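Local coordinates for uncharacterized protein (Bacillus thuringiensis serovar kurstaki, PDB 4XE7) that probably assembles into actin-like cytoskeletal filaments, as expected of a ParM protein, a family that segregates plasmids, and is captured here without bound nucleotide, at residues N265-E270 and M344-E349; P323-K328 and D338-G343. One frame throughout, in Å; residues are numbered along the deposited sequence.

Overall arrangement
Contact 1 joins helix 265-279 to helix 337-362, and contact 2 sets residues 323-328, at the start of a two-stranded antiparallel hairpin, against the first turns of the same long helix. Their centres lie 12 Å apart. Contact 2 is nested within the loop that contact 1 closes along the chain, and its segment 338-343 runs directly into segment 344-349. The two meet where Met344 CE packs 3.5 Å from Phe325 CZ. Both belong to the stretch between strands 251-260 and 366-370 of the five-strand sheet, consistent with a helical subdomain inserted in the second domain of an actin-like fold. Helix 337-362 is thus shared, packing against residues 323-325 at its start and against helix 265-279 one to two turns on.

Contact 1: N265-E270 and M344-E349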
loop_
_atom_site.group_PDB
_atom_site.type_symbol
_atom_site.label_atom_id
_atom_site.label_comp_id
_atom_site.label_asym_id
_atom_site.label_seq_id
_atom_site.Cartn_x
_atom_site.Cartn_y
_atom_site.Cartn_z
ATOM N N ASN A 265 -9.988 -9.681 11.279
ATOM C CA ASN A 265 -9.820 -9.307 12.682
ATOM C C ASN A 265 -10.391 -10.331 13.657
ATOM O O ASN A 265 -9.674 -10.860 14.509
ATOM C CB ASN A 265 -10.457 -7.929 12.964
ATOM C CG ASN A 265 -9.580 -6.772 12.518
ATOM O OD1 ASN A 265 -8.390 -6.946 12.235
ATOM N ND2 ASN A 265 -10.163 -5.579 12.469
ATOM N N LYS A 266 -11.678 -10.625 13.532
ATOM C CA LYS A 266 -12.295 -11.536 14.494
ATOM C C LYS A 266 -11.706 -12.952 14.439
ATOM O O LYS A 266 -11.691 -13.641 15.452
ATOM C CB LYS A 266 -13.804 -11.580 14.278
ATOM C CG LYS A 266 -14.387 -10.200 14.017
ATOM C CD LYS A 266 -15.730 -10.006 14.691
ATOM C CE LYS A 266 -16.140 -8.547 14.658
ATOM N NZ LYS A 266 -17.501 -8.347 15.225
ATOM N N TYR A 267 -11.218 -13.381 13.269
ATOM C CA TYR A 267 -10.659 -14.734 13.118
ATOM C C TYR A 267 -9.297 -14.820 13.782
ATOM O O TYR A 267 -8.957 -15.814 14.438
ATOM C CB TYR A 267 -10.562 -15.139 11.633
ATOM C CG TYR A 267 -11.918 -15.180 10.963
ATOM C CD1 TYR A 267 -12.636 -16.376 10.864
ATOM C CD2 TYR A 267 -12.513 -14.004 10.468
ATOM C CE1 TYR A 267 -13.907 -16.399 10.265
ATOM C CE2 TYR A 267 -13.765 -14.016 9.890
ATOM C CZ TYR A 267 -14.459 -15.219 9.780
ATOM O OH TYR A 267 -15.707 -15.224 9.196
ATOM N N ILE A 268 -8.518 -13.767 13.602
ATOM C CA ILE A 268 -7.206 -13.658 14.227
ATOM C C ILE A 268 -7.338 -13.556 15.754
ATOM O O ILE A 268 -6.585 -14.204 16.492
ATOM C CB ILE A 268 -6.434 -12.450 13.639
ATOM C CG1 ILE A 268 -6.020 -12.790 12.193
ATOM C CG2 ILE A 268 -5.243 -12.063 14.546
ATOM C CD1 ILE A 268 -5.636 -11.588 11.309
ATOM N N ASP A 269 -8.325 -12.792 16.224
ATOM C CA ASP A 269 -8.514 -12.652 17.667
ATOM C C ASP A 269 -8.780 -14.000 18.294
ATOM O O ASP A 269 -8.225 -14.318 19.358
ATOM C CB ASP A 269 -9.649 -11.689 18.002
ATOM C CG ASP A 269 -9.337 -10.262 17.576
ATOM O OD1 ASP A 269 -8.144 -9.969 17.370
ATOM O OD2 ASP A 269 -10.268 -9.447 17.459
ATOM N N GLU A 270 -9.608 -14.799 17.629
ATOM C CA GLU A 270 -9.950 -16.119 18.141
ATOM C C GLU A 270 -8.730 -17.024 18.161
ATOM O O GLU A 270 -8.517 -17.776 19.131
ATOM C CB GLU A 270 -11.061 -16.750 17.307
ATOM C CG GLU A 270 -11.554 -18.071 17.846
ATOM C CD GLU A 270 -12.809 -18.550 17.137
ATOM O OE1 GLU A 270 -13.100 -18.049 16.027
ATOM O OE2 GLU A 270 -13.505 -19.422 17.699
ATOM N N MET A 344 -7.713 -19.871 9.826
ATOM C CA MET A 344 -7.518 -19.577 8.398
ATOM C C MET A 344 -8.618 -20.203 7.505
ATOM O O MET A 344 -9.125 -19.574 6.584
ATOM C CB MET A 344 -6.154 -20.078 7.924
ATOM C CG MET A 344 -4.946 -19.306 8.411
ATOM S SD MET A 344 -3.419 -20.118 7.871
ATOM C CE MET A 344 -2.261 -18.771 8.127
ATOM N N LEU A 345 -8.975 -21.455 7.766
ATOM C CA LEU A 345 -9.895 -22.149 6.874
ATOM C C LEU A 345 -11.338 -21.763 7.173
ATOM O O LEU A 345 -12.175 -21.735 6.268
ATOM C CB LEU A 345 -9.705 -23.662 6.973
ATOM C CG LEU A 345 -8.329 -24.133 6.525
ATOM C CD1 LEU A 345 -8.179 -25.632 6.763
ATOM C CD2 LEU A 345 -8.123 -23.802 5.061
ATOM N N LYS A 346 -11.626 -21.472 8.442
ATOM C CA LYS A 346 -12.930 -20.928 8.817
ATOM C C LYS A 346 -13.164 -19.598 8.080
ATOM O O LYS A 346 -14.231 -19.349 7.493
ATOM C CB LYS A 346 -13.002 -20.740 10.333
ATOM C CG LYS A 346 -14.370 -20.407 10.877
ATOM C CD LYS A 346 -14.530 -20.947 12.294
ATOM C CE LYS A 346 -13.467 -20.404 13.233
ATOM N NZ LYS A 346 -13.293 -21.277 14.436
ATOM N N TYR A 347 -12.136 -18.760 8.082
ATOM C CA TYR A 347 -12.181 -17.501 7.341
ATOM C C TYR A 347 -12.314 -17.736 5.830
ATOM O O TYR A 347 -13.099 -17.068 5.154
ATOM C CB TYR A 347 -10.927 -16.668 7.645
ATOM C CG TYR A 347 -10.803 -15.437 6.765
ATOM C CD1 TYR A 347 -11.551 -14.288 7.024
ATOM C CD2 TYR A 347 -9.931 -15.418 5.691
ATOM C CE1 TYR A 347 -11.422 -13.150 6.224
ATOM C CE2 TYR A 347 -9.804 -14.295 4.885
ATOM C CZ TYR A 347 -10.556 -13.164 5.155
ATOM O OH TYR A 347 -10.434 -12.051 4.345
ATOM N N ALA A 348 -11.535 -18.680 5.304
ATOM C CA ALA A 348 -11.606 -19.021 3.871
ATOM C C ALA A 348 -13.009 -19.460 3.436
ATOM O O ALA A 348 -13.508 -19.050 2.399
ATOM C CB ALA A 348 -10.616 -20.106 3.541
ATOM N N GLU A 349 -13.632 -20.296 4.248
ATOM C CA GLU A 349 -14.965 -20.806 3.973
ATOM C C GLU A 349 -16.009 -19.676 4.006
ATOM O O GLU A 349 -16.885 -19.580 3.132
ATOM C CB GLU A 349 -15.300 -21.916 4.987
ATOM C CG GLU A 349 -16.599 -22.663 4.708
ATOM C CD GLU A 349 -16.690 -23.172 3.278
ATOM O OE1 GLU A 349 -15.841 -23.999 2.877
ATOM O OE2 GLU A 349 -17.617 -22.743 2.553
#
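With CG anti to its carbonyl carbon (chi1 -62°), Tyr267 sends its ring across to helix 337-362, while Tyr347, its CG anti to the backbone N, turns its ring edge-on toward it, the two side chains crossing at about a right angle. The two form a T-shaped (edge-to-face) pair, the edge of Tyr347 turned to the face of Tyr267, with centroids 5.2 Å apart and planes at 74°. Tyr347 CD1 stands 3.5 Å above the Tyr267 plane, toward the rim, and Tyr347 CB adds a CH-pi contact over the same ring, 3.8 Å from its centroid. The Tyr267 ring also lies on backbone: its CE1 is 3.6 Å from Tyr347 CA. This is antiparallel helix packing in the inserted helical region of the probable actin-like domain; the short segments have axes 9.8 Å apart at 159°, and their nearest CA atoms are those of Tyr267 and Tyr347. The hydroxyl of Tyr267 reaches past the pair to hydrogen-bond Asp350, and Phe376 makes an edge-to-face contact with Tyr347. At the exposed margin, Lys346, bent at chi3, brings NZ to Glu270 OE1 at 3.6 Å, a long salt bridge, and Lys346 CG touches Tyr267 CE1 at 4.1 Å.

Contact 2: P323-K328 and D338-G343; sequences PTFSVK and DIVMDG
Phe325 meets Val340 and Met341 of helix 337-362, and every atom of its side chain has a partner there. Its CB approaches Val340 CG2 at 4.1 Å. Beyond it, CG sits near both CB and CG1 of Val340, and from there the ring is laid beneath one methyl group: Val340 CG1 is 3.8 Å from the ring centroid and only 5° off the normal, a CH-pi contact centred on the face. CG1 is consequently almost equidistant from all six ring carbons; CD1 and CE1 meet it alone, whereas CD2 meets Val340 CB as well. Val340 presents this branch because CG1 is anti to its backbone N (chi1 171°). On the CD2 side the next atom, CE2, meets a second partner at the ring edge, near its plane, where Met341 CE lies 3.9 Å away. At the tip, CZ ends under the same Val340 CG1 while reaching Met344 of the same helix. The Met341 chain is bent at both chi2 and chi3, which brings its methyl to residues 323-325, ahead of the strand, although its first bond does not point there. The same methyl touches Pro323 CG at 4.0 Å and so bridges proline and phenylalanine. The backbone N of Phe325 is held separately by Thr337 OG1, and Glu311 and Met315 of helix 300-317 pack against Pro323. Phe325 also pairs by backbone hydrogen bonding with Val336. The arrangement is a beta-hairpin leading directly into a helix, with an aromatic residue packed over the helix's first turns, in what is probably the inserted subdomain of the second domain of an actin-like fold.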
loop_
_atom_site.group_PDB
_atom_site.type_symbol
_atom_site.label_atom_id
_atom_site.label_comp_id
_atom_site.label_asym_id
_atom_site.label_seq_id
_atom_site.Cartn_x
_atom_site.Cartn_y
_atom_site.Cartn_z
ATOM N N PRO A 323 2.555 -26.295 5.821
ATOM C CA PRO A 323 3.041 -25.286 6.768
ATOM C C PRO A 323 3.125 -25.756 8.219
ATOM O O PRO A 323 2.384 -26.631 8.650
ATOM C CB PRO A 323 2.007 -24.165 6.632
ATOM C CG PRO A 323 0.753 -24.862 6.247
ATOM C CD PRO A 323 1.191 -25.990 5.346
ATOM N N THR A 324 4.025 -25.140 8.972
ATOM C CA THR A 324 4.090 -25.330 10.413
ATOM C C THR A 324 4.090 -23.964 11.071
ATOM O O THR A 324 4.938 -23.133 10.763
ATOM C CB THR A 324 5.356 -26.118 10.837
ATOM O OG1 THR A 324 5.239 -27.471 10.394
ATOM C CG2 THR A 324 5.543 -26.095 12.362
ATOM N N PHE A 325 3.125 -23.713 11.950
ATOM C CA PHE A 325 3.130 -22.474 12.716
ATOM C C PHE A 325 3.618 -22.752 14.148
ATOM O O PHE A 325 2.933 -23.382 14.966
ATOM C CB PHE A 325 1.757 -21.827 12.695
ATOM C CG PHE A 325 1.270 -21.538 11.310
ATOM C CD1 PHE A 325 1.609 -20.352 10.670
ATOM C CD2 PHE A 325 0.522 -22.479 10.618
ATOM C CE1 PHE A 325 1.181 -20.098 9.381
ATOM C CE2 PHE A 325 0.078 -22.221 9.319
ATOM C CZ PHE A 325 0.404 -21.040 8.703
ATOM N N SER A 326 4.827 -22.294 14.422
ATOM C CA SER A 326 5.468 -22.531 15.704
ATOM C C SER A 326 5.707 -21.216 16.411
ATOM O O SER A 326 6.398 -20.339 15.895
ATOM C CB SER A 326 6.782 -23.286 15.517
ATOM O OG SER A 326 7.634 -23.097 16.629
ATOM N N VAL A 327 5.122 -21.082 17.592
ATOM C CA VAL A 327 5.225 -19.853 18.367
ATOM C C VAL A 327 6.246 -20.019 19.481
ATOM O O VAL A 327 6.260 -21.052 20.158
ATOM C CB VAL A 327 3.862 -19.477 18.964
ATOM C CG1 VAL A 327 3.991 -18.305 19.915
ATOM C CG2 VAL A 327 2.866 -19.183 17.846
ATOM N N LYS A 328 7.117 -19.024 19.658
ATOM C CA LYS A 328 8.015 -19.023 20.801
ATOM C C LYS A 328 7.565 -17.937 21.765
ATOM O O LYS A 328 7.468 -16.773 21.390
ATOM C CB LYS A 328 9.469 -18.797 20.382
ATOM C CG LYS A 328 10.458 -19.138 21.491
ATOM C CD LYS A 328 11.918 -18.887 21.101
ATOM C CE LYS A 328 12.354 -17.448 21.377
ATOM N NZ LYS A 328 13.836 -17.264 21.281
ATOM N N ASP A 338 -2.487 -26.468 14.080
ATOM C CA ASP A 338 -3.928 -26.752 14.138
ATOM C C ASP A 338 -4.775 -25.530 14.488
ATOM O O ASP A 338 -5.836 -25.315 13.903
ATOM C CB ASP A 338 -4.231 -27.872 15.144
ATOM C CG ASP A 338 -3.956 -27.465 16.599
ATOM O OD1 ASP A 338 -4.910 -27.495 17.417
ATOM O OD2 ASP A 338 -2.786 -27.127 16.930
ATOM N N ILE A 339 -4.338 -24.747 15.464
ATOM C CA ILE A 339 -5.094 -23.568 15.882
ATOM C C ILE A 339 -5.146 -22.494 14.792
ATOM O O ILE A 339 -6.205 -21.925 14.514
ATOM C CB ILE A 339 -4.486 -22.983 17.164
ATOM C CG1 ILE A 339 -4.674 -23.971 18.317
ATOM C CG2 ILE A 339 -5.077 -21.628 17.488
ATOM C CD1 ILE A 339 -3.839 -23.648 19.546
ATOM N N VAL A 340 -4.003 -22.238 14.165
ATOM C CA VAL A 340 -3.919 -21.206 13.139
ATOM C C VAL A 340 -4.661 -21.670 11.884
ATOM O O VAL A 340 -5.496 -20.941 11.361
ATOM C CB VAL A 340 -2.443 -20.851 12.791
ATOM C CG1 VAL A 340 -2.363 -19.928 11.548
ATOM C CG2 VAL A 340 -1.740 -20.233 13.998
ATOM N N MET A 341 -4.381 -22.889 11.419
ATOM C CA MET A 341 -5.048 -23.422 10.209
ATOM C C MET A 341 -6.576 -23.450 10.372
ATOM O O MET A 341 -7.302 -23.169 9.409
ATOM C CB MET A 341 -4.510 -24.826 9.853
ATOM C CG MET A 341 -4.932 -25.346 8.486
ATOM S SD MET A 341 -4.539 -24.267 7.073
ATOM C CE MET A 341 -2.905 -23.791 7.428
ATOM N N ASP A 342 -7.062 -23.743 11.584
ATOM C CA ASP A 342 -8.513 -23.714 11.875
ATOM C C ASP A 342 -9.159 -22.352 11.607
ATOM O O ASP A 342 -10.235 -22.257 11.000
ATOM C CB ASP A 342 -8.794 -24.084 13.338
ATOM C CG ASP A 342 -8.755 -25.583 13.589
ATOM O OD1 ASP A 342 -8.714 -26.356 12.606
ATOM O OD2 ASP A 342 -8.767 -25.984 14.777
ATOM N N GLY A 343 -8.519 -21.305 12.103
ATOM C CA GLY A 343 -9.001 -19.953 11.901
ATOM C C GLY A 343 -8.842 -19.520 10.453
ATOM O O GLY A 343 -9.737 -18.873 9.906
#